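Local coordinates for molybdopterin biosynthesis protein MoaB (Sulfolobus tokodaii, PDB 3IWT) that probably takes part in molybdenum cofactor biosynthesis, in which proteins of the MogA/MoaB family are thought to bind molybdopterin, at residues K46-L49 against I50-G53; V157-A160 against L161-I165; D64-I67 against K68-A72; I98-E101 against T102-L106; V169-L172 against V173-R177. One frame throughout, in Å; residues are numbered along the deposited sequence.

Interaction 1: residues K46-L49 against I50-G53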
loop_
_atom_site.group_PDB
_atom_site.type_symbol
_atom_site.label_atom_id
_atom_site.label_comp_id
_atom_site.label_asym_id
_atom_site.label_seq_id
_atom_site.Cartn_x
_atom_site.Cartn_y
_atom_site.Cartn_z
ATOM N N LYS A 46 25.888 4.182 23.256
ATOM C CA LYS A 46 25.906 3.884 24.690
ATOM C C LYS A 46 26.467 5.034 25.522
ATOM O O LYS A 46 25.839 5.465 26.496
ATOM C CB LYS A 46 26.712 2.615 24.945
ATOM C CG LYS A 46 26.081 1.350 24.388
ATOM C CD LYS A 46 27.100 0.226 24.322
ATOM C CE LYS A 46 26.446 -1.061 23.840
ATOM N NZ LYS A 46 27.411 -2.196 23.817
ATOM N N GLN A 47 27.635 5.524 25.098
ATOM C CA GLN A 47 28.384 6.604 25.761
ATOM C C GLN A 47 27.501 7.864 25.887
ATOM O O GLN A 47 27.371 8.438 26.977
ATOM C CB GLN A 47 29.606 6.939 24.885
ATOM C CG GLN A 47 30.979 6.935 25.534
ATOM C CD GLN A 47 31.963 7.801 24.747
ATOM O OE1 GLN A 47 32.190 7.571 23.554
ATOM N NE2 GLN A 47 32.509 8.823 25.393
ATOM N N LEU A 48 26.901 8.280 24.757
ATOM C CA LEU A 48 26.088 9.502 24.717
ATOM C C LEU A 48 24.807 9.343 25.504
ATOM O O LEU A 48 24.381 10.266 26.196
ATOM C CB LEU A 48 25.752 9.938 23.273
ATOM C CG LEU A 48 26.848 10.640 22.455
ATOM C CD1 LEU A 48 26.405 10.836 21.003
ATOM C CD2 LEU A 48 27.247 11.957 23.104
ATOM N N LEU A 49 24.156 8.177 25.363
ATOM C CA LEU A 49 22.928 7.896 26.103
ATOM C C LEU A 49 23.164 7.917 27.605
ATOM O O LEU A 49 22.403 8.553 28.350
ATOM C CB LEU A 49 22.319 6.536 25.749
ATOM C CG LEU A 49 21.582 6.444 24.414
ATOM C CD1 LEU A 49 21.239 4.966 24.173
ATOM C CD2 LEU A 49 20.323 7.350 24.344
ATOM N N ILE A 50 24.261 7.290 28.051
ATOM C CA ILE A 50 24.703 7.304 29.491
ATOM C C ILE A 50 25.162 8.672 30.027
ATOM O O ILE A 50 24.962 9.051 31.244
ATOM C CB ILE A 50 25.843 6.259 29.716
ATOM C CG1 ILE A 50 25.259 4.836 29.576
ATOM C CG2 ILE A 50 26.492 6.449 31.085
ATOM C CD1 ILE A 50 26.265 3.704 29.492
ATOM N N GLU A 51 25.895 9.394 29.198
ATOM C CA GLU A 51 26.348 10.746 29.520
ATOM C C GLU A 51 25.156 11.667 29.767
ATOM O O GLU A 51 25.263 12.657 30.495
ATOM C CB GLU A 51 27.182 11.277 28.354
ATOM C CG GLU A 51 27.610 12.719 28.451
ATOM C CD GLU A 51 28.454 13.109 27.260
ATOM O OE1 GLU A 51 29.726 13.158 27.453
ATOM O OE2 GLU A 51 27.827 13.344 26.132
ATOM N N ASN A 52 24.022 11.340 29.138
ATOM C CA ASN A 52 22.806 12.140 29.244
ATOM C C ASN A 52 21.773 11.633 30.259
ATOM O O ASN A 52 20.649 12.186 30.332
ATOM C CB ASN A 52 22.189 12.311 27.860
ATOM C CG ASN A 52 22.886 13.377 27.054
ATOM O OD1 ASN A 52 22.430 14.512 27.039
ATOM N ND2 ASN A 52 24.023 13.040 26.415
ATOM N N GLY A 53 22.165 10.625 31.064
ATOM C CA GLY A 53 21.364 10.306 32.259
ATOM C C GLY A 53 20.485 9.101 32.042
ATOM O O GLY A 53 19.737 8.699 32.945
#

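Interaction 2: residues V157-A160 against L161-I165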
loop_
_atom_site.group_PDB
_atom_site.type_symbol
_atom_site.label_atom_id
_atom_site.label_comp_id
_atom_site.label_asym_id
_atom_site.label_seq_id
_atom_site.Cartn_x
_atom_site.Cartn_y
_atom_site.Cartn_z
ATOM N N VAL A 157 25.348 8.425 13.425
ATOM C CA VAL A 157 24.750 8.048 14.675
ATOM C C VAL A 157 24.875 9.174 15.699
ATOM O O VAL A 157 23.907 9.538 16.370
ATOM C CB VAL A 157 25.375 6.720 15.169
ATOM C CG1 VAL A 157 25.068 6.488 16.574
ATOM C CG2 VAL A 157 24.901 5.522 14.295
ATOM N N LYS A 158 26.064 9.754 15.777
ATOM C CA LYS A 158 26.317 10.886 16.664
ATOM C C LYS A 158 25.357 12.037 16.324
ATOM O O LYS A 158 24.749 12.627 17.216
ATOM C CB LYS A 158 27.773 11.308 16.547
ATOM C CG LYS A 158 28.235 12.333 17.541
ATOM C CD LYS A 158 29.645 12.804 17.266
ATOM C CE LYS A 158 30.697 11.781 17.625
ATOM N NZ LYS A 158 32.037 12.462 17.833
ATOM N N LEU A 159 25.216 12.340 15.036
ATOM C CA LEU A 159 24.328 13.401 14.580
ATOM C C LEU A 159 22.881 13.158 14.971
ATOM O O LEU A 159 22.212 14.073 15.428
ATOM C CB LEU A 159 24.403 13.521 13.052
ATOM C CG LEU A 159 23.668 14.703 12.387
ATOM C CD1 LEU A 159 24.291 16.040 12.817
ATOM C CD2 LEU A 159 23.683 14.552 10.874
ATOM N N ALA A 160 22.385 11.933 14.744
ATOM C CA ALA A 160 21.017 11.568 15.067
ATOM C C ALA A 160 20.781 11.720 16.559
ATOM O O ALA A 160 19.792 12.315 16.970
ATOM C CB ALA A 160 20.724 10.116 14.615
ATOM N N LEU A 161 21.703 11.205 17.372
ATOM C CA LEU A 161 21.554 11.315 18.825
ATOM C C LEU A 161 21.519 12.747 19.360
ATOM O O LEU A 161 20.626 13.112 20.132
ATOM C CB LEU A 161 22.660 10.541 19.528
ATOM C CG LEU A 161 22.465 9.029 19.612
ATOM C CD1 LEU A 161 23.845 8.396 19.847
ATOM C CD2 LEU A 161 21.472 8.691 20.737
ATOM N N LYS A 162 22.517 13.541 18.993
ATOM C CA LYS A 162 22.636 14.892 19.499
ATOM C C LYS A 162 21.552 15.843 19.003
ATOM O O LYS A 162 21.016 16.632 19.782
ATOM C CB LYS A 162 24.009 15.471 19.140
ATOM C CG LYS A 162 25.167 14.744 19.779
ATOM C CD LYS A 162 26.440 15.507 19.481
ATOM C CE LYS A 162 27.656 14.906 20.092
ATOM N NZ LYS A 162 28.848 15.843 19.794
ATOM N N GLU A 163 21.207 15.748 17.719
ATOM C CA GLU A 163 20.308 16.721 17.142
ATOM C C GLU A 163 18.838 16.311 17.235
ATOM O O GLU A 163 17.985 17.174 17.394
ATOM C CB GLU A 163 20.737 17.019 15.705
ATOM C CG GLU A 163 22.194 17.489 15.609
ATOM C CD GLU A 163 22.482 18.644 16.534
ATOM O OE1 GLU A 163 21.702 19.613 16.541
ATOM O OE2 GLU A 163 23.468 18.577 17.281
ATOM N N LEU A 164 18.534 15.001 17.175
ATOM C CA LEU A 164 17.143 14.550 17.089
ATOM C C LEU A 164 16.606 13.654 18.213
ATOM O O LEU A 164 15.473 13.833 18.640
ATOM C CB LEU A 164 16.931 13.829 15.749
ATOM C CG LEU A 164 17.268 14.654 14.498
ATOM C CD1 LEU A 164 16.882 13.852 13.263
ATOM C CD2 LEU A 164 16.561 15.990 14.494
ATOM N N ILE A 165 17.407 12.705 18.685
ATOM C CA ILE A 165 16.940 11.755 19.686
ATOM C C ILE A 165 17.000 12.346 21.097
ATOM O O ILE A 165 15.975 12.427 21.784
ATOM C CB ILE A 165 17.703 10.403 19.585
ATOM C CG1 ILE A 165 17.518 9.817 18.176
ATOM C CG2 ILE A 165 17.274 9.454 20.702
ATOM C CD1 ILE A 165 18.226 8.488 17.961
HETATM O O HOH W 1 31.660 14.857 19.312
#

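Interaction 3: residues D64-I67 against K68-A72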
loop_
_atom_site.group_PDB
_atom_site.type_symbol
_atom_site.label_atom_id
_atom_site.label_comp_id
_atom_site.label_asym_id
_atom_site.label_seq_id
_atom_site.Cartn_x
_atom_site.Cartn_y
_atom_site.Cartn_z
ATOM N N ASP A 64 23.325 -8.751 8.506
ATOM C CA ASP A 64 22.255 -8.352 7.580
ATOM C C ASP A 64 21.411 -9.556 7.148
ATOM O O ASP A 64 21.422 -9.966 5.985
ATOM C CB ASP A 64 22.832 -7.694 6.311
ATOM C CG ASP A 64 23.573 -6.409 6.588
ATOM O OD1 ASP A 64 23.126 -5.606 7.432
ATOM O OD2 ASP A 64 24.602 -6.192 5.911
ATOM N N ASP A 65 20.652 -10.099 8.085
ATOM C CA ASP A 65 19.837 -11.289 7.842
ATOM C C ASP A 65 18.479 -11.001 8.438
ATOM O O ASP A 65 18.402 -10.605 9.616
ATOM C CB ASP A 65 20.462 -12.514 8.499
ATOM C CG ASP A 65 19.565 -13.746 8.397
ATOM O OD1 ASP A 65 19.546 -14.379 7.348
ATOM O OD2 ASP A 65 18.848 -14.061 9.349
ATOM N N LYS A 66 17.428 -11.173 7.628
ATOM C CA LYS A 66 16.066 -10.759 7.999
ATOM C C LYS A 66 15.638 -11.390 9.324
ATOM O O LYS A 66 15.196 -10.703 10.231
ATOM C CB LYS A 66 15.078 -11.101 6.865
ATOM C CG LYS A 66 13.608 -10.872 7.201
ATOM C CD LYS A 66 12.667 -10.968 6.001
ATOM C CE LYS A 66 11.203 -10.817 6.454
ATOM N NZ LYS A 66 10.240 -10.763 5.312
ATOM N N ILE A 67 15.751 -12.711 9.411
ATOM C CA ILE A 67 15.307 -13.452 10.599
ATOM C C ILE A 67 16.091 -13.047 11.831
ATOM O O ILE A 67 15.511 -12.844 12.898
ATOM C CB ILE A 67 15.409 -14.990 10.416
ATOM C CG1 ILE A 67 14.503 -15.470 9.281
ATOM C CG2 ILE A 67 15.027 -15.718 11.707
ATOM C CD1 ILE A 67 13.060 -15.200 9.507
ATOM N N LYS A 68 17.411 -12.929 11.697
ATOM C CA LYS A 68 18.248 -12.514 12.822
ATOM C C LYS A 68 17.947 -11.096 13.307
ATOM O O LYS A 68 17.996 -10.821 14.498
ATOM C CB LYS A 68 19.733 -12.698 12.500
ATOM C CG LYS A 68 20.152 -14.182 12.453
ATOM C CD LYS A 68 21.618 -14.294 12.143
ATOM C CE LYS A 68 22.211 -15.609 12.519
ATOM N NZ LYS A 68 21.561 -16.759 11.941
ATOM N N ILE A 69 17.604 -10.212 12.377
ATOM C CA ILE A 69 17.276 -8.835 12.706
ATOM C C ILE A 69 15.912 -8.794 13.399
ATOM O O ILE A 69 15.763 -8.154 14.449
ATOM C CB ILE A 69 17.265 -7.944 11.438
ATOM C CG1 ILE A 69 18.690 -7.644 10.947
ATOM C CG2 ILE A 69 16.513 -6.633 11.695
ATOM C CD1 ILE A 69 18.691 -6.984 9.523
ATOM N N LEU A 70 14.937 -9.541 12.872
ATOM C CA LEU A 70 13.636 -9.646 13.542
ATOM C C LEU A 70 13.762 -10.178 14.975
ATOM O O LEU A 70 13.178 -9.622 15.900
ATOM C CB LEU A 70 12.672 -10.543 12.749
ATOM C CG LEU A 70 12.153 -10.082 11.386
ATOM C CD1 LEU A 70 11.441 -11.261 10.631
ATOM C CD2 LEU A 70 11.228 -8.848 11.556
ATOM N N LYS A 71 14.529 -11.247 15.161
ATOM C CA LYS A 71 14.731 -11.819 16.490
ATOM C C LYS A 71 15.395 -10.826 17.456
ATOM O O LYS A 71 14.998 -10.747 18.611
ATOM C CB LYS A 71 15.590 -13.070 16.430
ATOM C CG LYS A 71 15.703 -13.713 17.789
ATOM C CD LYS A 71 16.889 -14.637 17.921
ATOM C CE LYS A 71 17.082 -15.114 19.419
ATOM N NZ LYS A 71 15.778 -15.304 20.138
ATOM N N ALA A 72 16.398 -10.082 16.993
ATOM C CA ALA A 72 17.041 -9.041 17.831
ATOM C C ALA A 72 16.023 -7.987 18.294
ATOM O O ALA A 72 15.978 -7.627 19.452
ATOM C CB ALA A 72 18.209 -8.368 17.091
#

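Interaction 4: residues I98-E101 against T102-L106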
loop_
_atom_site.group_PDB
_atom_site.type_symbol
_atom_site.label_atom_id
_atom_site.label_comp_id
_atom_site.label_asym_id
_atom_site.label_seq_id
_atom_site.Cartn_x
_atom_site.Cartn_y
_atom_site.Cartn_z
ATOM N N ILE A 98 19.045 -4.135 4.627
ATOM C CA ILE A 98 17.644 -4.563 4.725
ATOM C C ILE A 98 16.939 -4.170 6.055
ATOM O O ILE A 98 15.805 -4.579 6.316
ATOM C CB ILE A 98 17.524 -6.094 4.503
ATOM C CG1 ILE A 98 18.262 -6.884 5.602
ATOM C CG2 ILE A 98 17.996 -6.516 3.103
ATOM C CD1 ILE A 98 17.767 -8.338 5.674
ATOM N N THR A 99 17.580 -3.340 6.860
ATOM C CA THR A 99 17.073 -3.020 8.196
ATOM C C THR A 99 15.699 -2.333 8.137
ATOM O O THR A 99 14.753 -2.741 8.825
ATOM C CB THR A 99 18.055 -2.105 8.939
ATOM O OG1 THR A 99 19.331 -2.755 9.086
ATOM C CG2 THR A 99 17.503 -1.717 10.324
ATOM N N VAL A 100 15.581 -1.324 7.279
ATOM C CA VAL A 100 14.341 -0.533 7.152
ATOM C C VAL A 100 13.201 -1.366 6.576
ATOM O O VAL A 100 12.085 -1.322 7.059
ATOM C CB VAL A 100 14.571 0.769 6.326
ATOM C CG1 VAL A 100 13.266 1.534 6.142
ATOM C CG2 VAL A 100 15.629 1.650 7.048
ATOM N N GLU A 101 13.511 -2.155 5.567
ATOM C CA GLU A 101 12.538 -2.986 4.911
ATOM C C GLU A 101 12.068 -4.108 5.835
ATOM O O GLU A 101 10.948 -4.614 5.710
ATOM C CB GLU A 101 13.149 -3.596 3.659
ATOM C CG GLU A 101 13.490 -2.593 2.566
ATOM C CD GLU A 101 14.633 -1.645 2.916
ATOM O OE1 GLU A 101 15.638 -2.051 3.591
ATOM O OE2 GLU A 101 14.508 -0.461 2.503
ATOM N N THR A 102 12.928 -4.517 6.763
ATOM C CA THR A 102 12.590 -5.544 7.717
ATOM C C THR A 102 11.731 -4.984 8.881
ATOM O O THR A 102 10.718 -5.584 9.253
ATOM C CB THR A 102 13.868 -6.225 8.265
ATOM O OG1 THR A 102 14.584 -6.803 7.171
ATOM C CG2 THR A 102 13.522 -7.289 9.296
ATOM N N ILE A 103 12.144 -3.861 9.469
ATOM C CA ILE A 103 11.533 -3.391 10.712
ATOM C C ILE A 103 10.423 -2.366 10.556
ATOM O O ILE A 103 9.470 -2.346 11.346
ATOM C CB ILE A 103 12.635 -2.881 11.695
ATOM C CG1 ILE A 103 13.599 -4.034 12.001
ATOM C CG2 ILE A 103 12.041 -2.247 12.973
ATOM C CD1 ILE A 103 12.986 -5.267 12.671
ATOM N N ARG A 104 10.533 -1.500 9.545
ATOM C CA ARG A 104 9.615 -0.379 9.429
ATOM C C ARG A 104 8.187 -0.849 9.313
ATOM O O ARG A 104 7.269 -0.199 9.809
ATOM C CB ARG A 104 10.011 0.548 8.241
ATOM C CG ARG A 104 9.181 1.810 8.140
ATOM C CD ARG A 104 9.822 2.778 7.156
ATOM N NE ARG A 104 9.868 2.162 5.850
ATOM C CZ ARG A 104 10.471 2.734 4.800
ATOM N NH1 ARG A 104 11.058 3.897 4.927
ATOM N NH2 ARG A 104 10.467 2.130 3.640
ATOM N N LYS A 105 8.008 -2.025 8.721
ATOM C CA LYS A 105 6.720 -2.634 8.544
ATOM C C LYS A 105 6.016 -2.956 9.851
ATOM O O LYS A 105 4.769 -2.990 9.884
ATOM C CB LYS A 105 6.851 -3.962 7.744
ATOM C CG LYS A 105 6.830 -3.750 6.297
ATOM C CD LYS A 105 6.917 -5.044 5.523
ATOM C CE LYS A 105 8.137 -5.045 4.583
ATOM N NZ LYS A 105 8.734 -6.469 4.544
ATOM N N LEU A 106 6.805 -3.199 10.895
ATOM C CA LEU A 106 6.305 -3.605 12.193
ATOM C C LEU A 106 5.790 -2.468 13.078
ATOM O O LEU A 106 5.173 -2.709 14.125
ATOM C CB LEU A 106 7.388 -4.345 12.951
ATOM C CG LEU A 106 8.074 -5.478 12.164
ATOM C CD1 LEU A 106 8.984 -6.173 13.171
ATOM C CD2 LEU A 106 7.132 -6.448 11.494
#

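Interaction 5: residues V169-L172 against V173-R177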
loop_
_atom_site.group_PDB
_atom_site.type_symbol
_atom_site.label_atom_id
_atom_site.label_comp_id
_atom_site.label_asym_id
_atom_site.label_seq_id
_atom_site.Cartn_x
_atom_site.Cartn_y
_atom_site.Cartn_z
ATOM N N VAL A 169 13.206 12.709 22.667
ATOM C CA VAL A 169 12.770 11.355 22.992
ATOM C C VAL A 169 11.956 11.304 24.299
ATOM O O VAL A 169 11.006 10.525 24.402
ATOM C CB VAL A 169 13.964 10.345 23.034
ATOM C CG1 VAL A 169 14.861 10.599 24.221
ATOM C CG2 VAL A 169 13.458 8.888 23.033
ATOM N N GLY A 170 12.314 12.137 25.272
ATOM C CA GLY A 170 11.562 12.214 26.526
ATOM C C GLY A 170 10.098 12.550 26.306
ATOM O O GLY A 170 9.216 11.834 26.770
ATOM N N HIS A 171 9.848 13.635 25.577
ATOM C CA HIS A 171 8.483 14.091 25.269
ATOM C C HIS A 171 7.720 13.093 24.399
ATOM O O HIS A 171 6.517 12.871 24.579
ATOM C CB HIS A 171 8.510 15.471 24.575
ATOM C CG HIS A 171 7.155 15.962 24.158
ATOM N ND1 HIS A 171 6.828 16.220 22.841
ATOM C CD2 HIS A 171 6.035 16.211 24.880
ATOM C CE1 HIS A 171 5.563 16.610 22.773
ATOM N NE2 HIS A 171 5.061 16.612 23.995
ATOM N N LEU A 172 8.414 12.478 23.459
ATOM C CA LEU A 172 7.809 11.449 22.619
ATOM C C LEU A 172 7.350 10.210 23.414
ATOM O O LEU A 172 6.231 9.707 23.224
ATOM C CB LEU A 172 8.820 11.064 21.545
ATOM C CG LEU A 172 8.450 10.135 20.412
ATOM C CD1 LEU A 172 7.158 10.532 19.647
ATOM C CD2 LEU A 172 9.676 10.123 19.487
ATOM N N VAL A 173 8.197 9.716 24.310
ATOM C CA VAL A 173 7.795 8.609 25.205
ATOM C C VAL A 173 6.571 8.984 26.071
ATOM O O VAL A 173 5.605 8.197 26.204
ATOM C CB VAL A 173 8.967 8.155 26.116
ATOM C CG1 VAL A 173 8.466 7.256 27.257
ATOM C CG2 VAL A 173 10.040 7.446 25.303
ATOM N N TYR A 174 6.631 10.172 26.673
ATOM C CA TYR A 174 5.510 10.719 27.438
ATOM C C TYR A 174 4.221 10.702 26.580
ATOM O O TYR A 174 3.182 10.186 26.984
ATOM C CB TYR A 174 5.808 12.161 27.931
ATOM C CG TYR A 174 4.527 12.872 28.303
ATOM C CD1 TYR A 174 3.951 12.696 29.554
ATOM C CD2 TYR A 174 3.841 13.646 27.359
ATOM C CE1 TYR A 174 2.733 13.290 29.876
ATOM C CE2 TYR A 174 2.628 14.249 27.663
ATOM C CZ TYR A 174 2.074 14.067 28.919
ATOM O OH TYR A 174 0.864 14.665 29.225
ATOM N N LEU A 175 4.329 11.269 25.386
ATOM C CA LEU A 175 3.193 11.469 24.491
ATOM C C LEU A 175 2.529 10.140 24.105
ATOM O O LEU A 175 1.315 9.982 24.189
ATOM C CB LEU A 175 3.689 12.193 23.243
ATOM C CG LEU A 175 2.739 12.966 22.359
ATOM C CD1 LEU A 175 1.748 13.781 23.146
ATOM C CD2 LEU A 175 3.614 13.854 21.463
ATOM N N VAL A 176 3.362 9.190 23.711
ATOM C CA VAL A 176 2.931 7.852 23.294
ATOM C C VAL A 176 2.229 7.072 24.412
ATOM O O VAL A 176 1.375 6.218 24.155
ATOM C CB VAL A 176 4.179 7.106 22.753
ATOM C CG1 VAL A 176 4.079 5.632 22.917
ATOM C CG2 VAL A 176 4.422 7.547 21.311
ATOM N N ARG A 177 2.579 7.394 25.654
ATOM C CA ARG A 177 2.032 6.731 26.821
ATOM C C ARG A 177 0.907 7.492 27.513
ATOM O O ARG A 177 0.382 7.021 28.520
ATOM C CB ARG A 177 3.159 6.484 27.818
ATOM C CG ARG A 177 4.149 5.515 27.257
ATOM C CD ARG A 177 5.364 5.383 28.127
ATOM N NE ARG A 177 6.283 4.416 27.529
ATOM C CZ ARG A 177 7.358 3.920 28.132
ATOM N NH1 ARG A 177 7.659 4.280 29.378
ATOM N NH2 ARG A 177 8.114 3.043 27.497
#

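Interaction 1: residues K46-L49 against I50-G53
The backbone is regular alpha helix from K46 to E51, and then N52 leaves helical angles and G53 turns to a positive phi of 101°. This is a Schellman motif that ends helix 40-51, with G53 as its C-prime residue. The motif is closed by H54 N to L49 O and by a weak bond from G53 N to I50 O. Two ordinary helical bonds hold the turn before the end. I50 N donates to K46 O at 2.9 Å, and E51 N donates to Q47 O at 2.8 Å. The pattern weakens after that. The backbone N of N52 makes weak bonds to L48 O and L49 O.

The side chain of N52 adds a stronger grip. Its ND2 donates to L48 O at 2.8 Å, with an N-H...O angle of 158°. That oxygen lies near the plane of the amide. The bond is possible because CG of N52 sits beside its own backbone N (chi1 -79°), which swings the amide back over the last turn. L48 O is thus met by a side-chain donor just where the backbone bonds weaken.

L48 and E51 lie side by side and point the same way. L48 and L49 both pack on L161 of helix 154-176. On the strand side, L49 and I50 touch I56, and K46 makes a cation-pi contact with Y59. I50 also folds back on the helix, laying CG1 3.2 Å from K46 O and CD1 3.5 Å from the same oxygen.

Interaction 2: residues V157-A160 against L161-I165
The flat group with two partners is the carbonyl of A160: L164 N and I165 N each donate to its O at 3.0 Å. L164 N is tilted 34° from the carbonyl plane, and I165 N is tilted 18°. No aromatic ring takes part; the side chains meet through their aliphatic carbons.

The shared acceptor marks a wider pi-type turn at 161-165. Ahead of it the bonds are plain helical ones: L161 N to V157 O, K162 N to K158 O, and E163 N to L159 O. The stretch belongs to helix 154-176, which lies against the sheet and beside helix 40-51. L161 meets I45, L48 and L49 of that neighbour, while A160 and L164 face helix 112-123. The pi turn also sits at a subunit boundary. The carbonyl of L164 accepts from Y133 OH of the second subunit.

On the outer side, K158 and K162 run alongside each other and point the same way. K158 CG touches K162 CE at 3.7 Å. The bend of K158 at chi3 (-74°) turns its tip along the extended K162. K158 NZ and K162 NZ end 5.0 Å apart. One water accepts from both, at 2.8 Å from K158 NZ and 3.0 Å from K162 NZ, and probably eases the repulsion of like charges.

On the buried side, V157 and L161 also lie side by side. V157 CG1 meets L161 CD1 at 4.0 Å. The methyl CB of A160 approaches I165 CD1 more loosely, at 4.5 Å.

Interaction 3: residues D64-I67 against K68-A72
D65 is the N-cap of helix 66-77, and its side chain makes the capping bond to K68. OD2 of D65 accepts from K68 N at 3.0 Å, with an N-H...O angle of 162°. The amide comes to the anti side of the carboxylate, 18° out of its plane. CG of D65 is anti to the backbone N (chi1 174°), which carries the carboxylate over the first turn. D65 OD1 and I67 N both hydrogen-bond a di(hydroxyethyl)ether molecule, probably from the crystallisation liquor.

The backbone bonds start at once: I69 N to D65 O, L70 N to K66 O, and K71 N to I67 O.

Among the carbon contacts, the K66 and L70 side chains run alongside each other, CG to CD1 4.1 Å. I69 lays CG1 3.3 Å from D65 O. K68 CG rests 3.4 Å from D65 OD2.

Two lysine tips find partners beyond this turn. K66 NZ forms a salt bridge with D108 of the third subunit and also bonds L106 O there, and K71 NZ pairs with D75. K68 NZ stays 4.6 Å from D65 OD2, not in contact. A negative carboxylate at the N-terminal end of helix 66-77 probably suits the helix dipole, and it gives the K68 amide a side-chain acceptor.

Interaction 4: residues I98-E101 against T102-L106
The carbonyl oxygen of I98 is gripped twice by T102, through the side-chain hydroxyl and the backbone N. I98 is the N-cap residue of the short helix 99-103, and T102 lies one turn on. T102 OG1 donates to I98 O at 2.7 Å from above the carbonyl plane, 39° out of it. T102 N reaches the same oxygen at 2.9 Å. OG1 sits beside its own backbone N (chi1 -60°), which aims it back up the helix. Its hydroxyl is thus satisfied within the turn.

Two further bonds continue the helix, I103 N to T99 O and R104 N to V100 O. T99 OG1 turns to G89 O, tying this first turn to the residue that follows strand 84-88. On the helix 66-77 side, I98 packs on I69 and T102 on L70.

Charged tips find partners beyond the helix. E101 OE2 makes a salt bridge with K136, and R104 NH2 makes one with E112 of the fourth subunit. R104 bends at chi3 (61°), bringing its guanidinium back across V100. The V100 CG1 methyl lies over the centre of one guanidinium face, 3.3 Å from CZ of R104.

Interaction 5: residues V169-L172 against V173-R177
L175 N donates to H171 O at 2.8 Å, the shortest of four backbone bonds that hold the last turns of helix 154-176. V173 N to V169 O (2.9 Å) and V176 N to L172 O (3.0 Å) follow, with Y174 N to G170 O slightly longer. The helix is kinked here, where the N atoms of G170 and H171 lack bonds to the turn before. The regular pattern then fails at R177, whose N makes only weak bonds. Its guanidinium is held elsewhere, by a salt bridge to D83 and a bond to K144 O.

The buried side faces the sheet. V169 and L172 touch Y148, and V173 and V176 touch I146. Within the helix, V169 CG2 meets V173 CG2 at 4.3 Å, and L172 CD1 meets V176 CG2 at 4.4 Å.

The second subunit meets H171 and L172 through its L134, and L175 through its Y93. H171 holds its ring anti to the backbone N (chi1 177°), which sends it down the helix toward Y174 and L175. H171 CD2 is 4.2 Å from Y174 CD2, and H171 CE1 is 3.6 Å from the L175 CD2 methyl.

How the interactions relate
Along the chain the order is interaction 1, 3, 4, 2 and 5. All five are local contacts along helices or at their ends, around one mixed sheet. Interactions 1 and 2 touch, with centres 12 Å apart, where helices 40-51 and 154-176 pack together. Interaction 5 continues helix 154-176, its centre 17 Å from that of interaction 2. Interactions 3 and 4 touch on the opposite side of the chain's centre from interactions 1 and 2, with centres 10 Å apart. The second subunit touches interactions 2 and 5, the third 3 and 4, and the fourth also reaches 4; interaction 1 meets no other chain. Helices 66-77, 99-103 and 154-176 thus serve both fold and assembly.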